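Local coordinates for disulfide bond protein A (Staphylococcus aureus, PDB 3BCI) that probably acts as a thiol:disulfide oxidoreductase of the DsbA type, helping to introduce disulfide bonds into folding proteins, at residues 21-26 / 148-153. Residues are numbered along the deposited sequence; the frame is centred on the assembly and turned at random. Where two conformers were deposited one is given.
Sequences YKCPYC and KTTPTA
Pro-151 lays the side of its ring against the first turn of helix 24-42, covering Tyr-25 and Cys-26 at once. Its CD lies 3.5 Å from CB of Tyr-25, while its CG rests near that residue's carbonyl, 3.8 Å from the O atom. On the sulfur side, CB of Pro-151 meets SG of Cys-26 at 3.6 Å. Of the Tyr-25 side chain it is CB that makes the contact, and the phenol leads away. In the conformers described for both cysteines, SG of Cys-26 stands beside its own backbone N (chi1 -69°), which brings the sulfur to the ring, and Cys-23 touches more loosely, its SG 4.4 Å from both CD of Pro-151 and OG1 of Thr-150. Across the segments the contact is van der Waals packing. At the N-cap of the helix, SG of Cys-23 accepts a weak, bent bond from N of Cys-26 (3.5 Å, 148°). The peptide before Pro-151 is cis, and the pairing illustrates a hallmark of the thioredoxin fold: a CxxC pair opening a helix, faced by a cis-proline loop. Cys-23 and Cys-26 are the pair that forms the redox disulfide, so Pro-151 borders the redox centre directly; in these conformers their SG atoms stand 3.2 Å apart, too far for the bond. Tyr-164 touches both Tyr-25 and Pro-151, and Phe-87 of helix 79-88 packs on Cys-26. Beyond the proline the chain enters strand 152-155, which runs antiparallel to strand 14-19, the strand preceding the CxxC helix.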
loop_
_atom_site.group_PDB
_atom_site.type_symbol
_atom_site.label_atom_id
_atom_site.label_comp_id
_atom_site.label_asym_id
_atom_site.label_seq_id
_atom_site.Cartn_x
_atom_site.Cartn_y
_atom_site.Cartn_z
ATOM N N TYR A 21 -6.192 2.265 2.567
ATOM C CA TYR A 21 -5.860 1.960 3.953
ATOM C C TYR A 21 -7.072 2.034 4.881
ATOM O O TYR A 21 -7.052 1.472 5.972
ATOM C CB TYR A 21 -4.763 2.907 4.462
ATOM C CG TYR A 21 -3.388 2.584 3.932
ATOM C CD1 TYR A 21 -2.767 1.382 4.259
ATOM C CD2 TYR A 21 -2.716 3.469 3.087
ATOM C CE1 TYR A 21 -1.514 1.061 3.756
ATOM C CE2 TYR A 21 -1.456 3.153 2.577
ATOM C CZ TYR A 21 -0.866 1.947 2.917
ATOM O OH TYR A 21 0.371 1.615 2.417
ATOM N N LYS A 22 -8.125 2.717 4.444
ATOM C CA LYS A 22 -9.335 2.859 5.255
ATOM C C LYS A 22 -10.360 1.772 4.959
ATOM O O LYS A 22 -11.405 1.700 5.607
ATOM C CB LYS A 22 -9.986 4.218 4.988
ATOM C CG LYS A 22 -9.122 5.408 5.369
ATOM C CD LYS A 22 -9.890 6.725 5.290
ATOM C CE LYS A 22 -10.915 6.851 6.410
ATOM N NZ LYS A 22 -11.721 8.101 6.265
ATOM N N CYS A 23 -10.039 0.928 3.990
ATOM C CA CYS A 23 -10.933 -0.152 3.614
ATOM C C CYS A 23 -10.786 -1.394 4.483
ATOM O O CYS A 23 -9.714 -2.000 4.567
ATOM C CB CYS A 23 -10.722 -0.502 2.147
ATOM S SG CYS A 23 -11.656 -1.906 1.582
ATOM N N PRO A 24 -11.883 -1.792 5.139
ATOM C CA PRO A 24 -11.905 -2.965 6.018
ATOM C C PRO A 24 -11.479 -4.265 5.369
ATOM O O PRO A 24 -10.717 -5.029 5.959
ATOM C CB PRO A 24 -13.353 -3.009 6.512
ATOM C CG PRO A 24 -13.774 -1.566 6.463
ATOM C CD PRO A 24 -13.196 -1.118 5.148
ATOM N N TYR A 25 -11.970 -4.520 4.162
ATOM C CA TYR A 25 -11.623 -5.751 3.463
ATOM C C TYR A 25 -10.173 -5.754 3.009
ATOM O O TYR A 25 -9.546 -6.801 2.912
ATOM C CB TYR A 25 -12.554 -5.972 2.264
ATOM C CG TYR A 25 -13.951 -6.425 2.651
ATOM C CD1 TYR A 25 -14.305 -6.593 3.991
ATOM C CD2 TYR A 25 -14.919 -6.677 1.679
ATOM C CE1 TYR A 25 -15.586 -7.002 4.355
ATOM C CE2 TYR A 25 -16.203 -7.086 2.031
ATOM C CZ TYR A 25 -16.529 -7.247 3.369
ATOM O OH TYR A 25 -17.796 -7.657 3.719
ATOM N N CYS A 26 -9.640 -4.563 2.727
ATOM C CA CYS A 26 -8.244 -4.431 2.312
ATOM C C CYS A 26 -7.349 -4.798 3.501
ATOM O O CYS A 26 -6.261 -5.352 3.340
ATOM C CB CYS A 26 -7.955 -2.997 1.854
ATOM S SG CYS A 26 -8.771 -2.539 0.324
ATOM N N LYS A 148 -13.199 -1.489 -10.503
ATOM C CA LYS A 148 -14.451 -1.155 -9.835
ATOM C C LYS A 148 -14.422 -1.434 -8.338
ATOM O O LYS A 148 -14.579 -0.527 -7.520
ATOM C CB LYS A 148 -15.604 -1.940 -10.462
ATOM C CG LYS A 148 -15.882 -1.611 -11.920
ATOM C CD LYS A 148 -16.999 -2.493 -12.466
ATOM C CE LYS A 148 -18.272 -2.350 -11.640
ATOM N NZ LYS A 148 -19.326 -3.313 -12.060
ATOM N N THR A 149 -14.220 -2.699 -7.985
ATOM C CA THR A 149 -14.199 -3.102 -6.587
ATOM C C THR A 149 -12.814 -3.239 -5.968
ATOM O O THR A 149 -11.823 -3.488 -6.654
ATOM C CB THR A 149 -14.925 -4.444 -6.399
ATOM O OG1 THR A 149 -14.398 -5.404 -7.323
ATOM C CG2 THR A 149 -16.417 -4.279 -6.631
ATOM N N THR A 150 -12.768 -3.069 -4.654
ATOM C CA THR A 150 -11.537 -3.201 -3.892
ATOM C C THR A 150 -11.909 -3.984 -2.643
ATOM O O THR A 150 -13.006 -3.837 -2.121
ATOM C CB THR A 150 -10.974 -1.831 -3.468
ATOM O OG1 THR A 150 -11.949 -1.132 -2.689
ATOM C CG2 THR A 150 -10.611 -1.001 -4.686
ATOM N N PRO A 151 -11.006 -4.845 -2.163
ATOM C CA PRO A 151 -9.696 -5.066 -2.776
ATOM C C PRO A 151 -9.739 -6.052 -3.941
ATOM O O PRO A 151 -10.575 -6.949 -3.975
ATOM C CB PRO A 151 -8.875 -5.615 -1.618
ATOM C CG PRO A 151 -9.895 -6.452 -0.884
ATOM C CD PRO A 151 -11.105 -5.539 -0.864
ATOM N N THR A 152 -8.844 -5.861 -4.902
ATOM C CA THR A 152 -8.735 -6.757 -6.046
ATOM C C THR A 152 -7.251 -6.867 -6.352
ATOM O O THR A 152 -6.501 -5.913 -6.150
ATOM C CB THR A 152 -9.496 -6.231 -7.297
ATOM O OG1 THR A 152 -9.211 -4.841 -7.499
ATOM C CG2 THR A 152 -10.997 -6.435 -7.130
ATOM N N ALA A 153 -6.825 -8.036 -6.814
ATOM C CA ALA A 153 -5.419 -8.249 -7.122
ATOM C C ALA A 153 -5.242 -8.870 -8.492
ATOM O O ALA A 153 -6.088 -9.630 -8.953
ATOM C CB ALA A 153 -4.783 -9.135 -6.049
#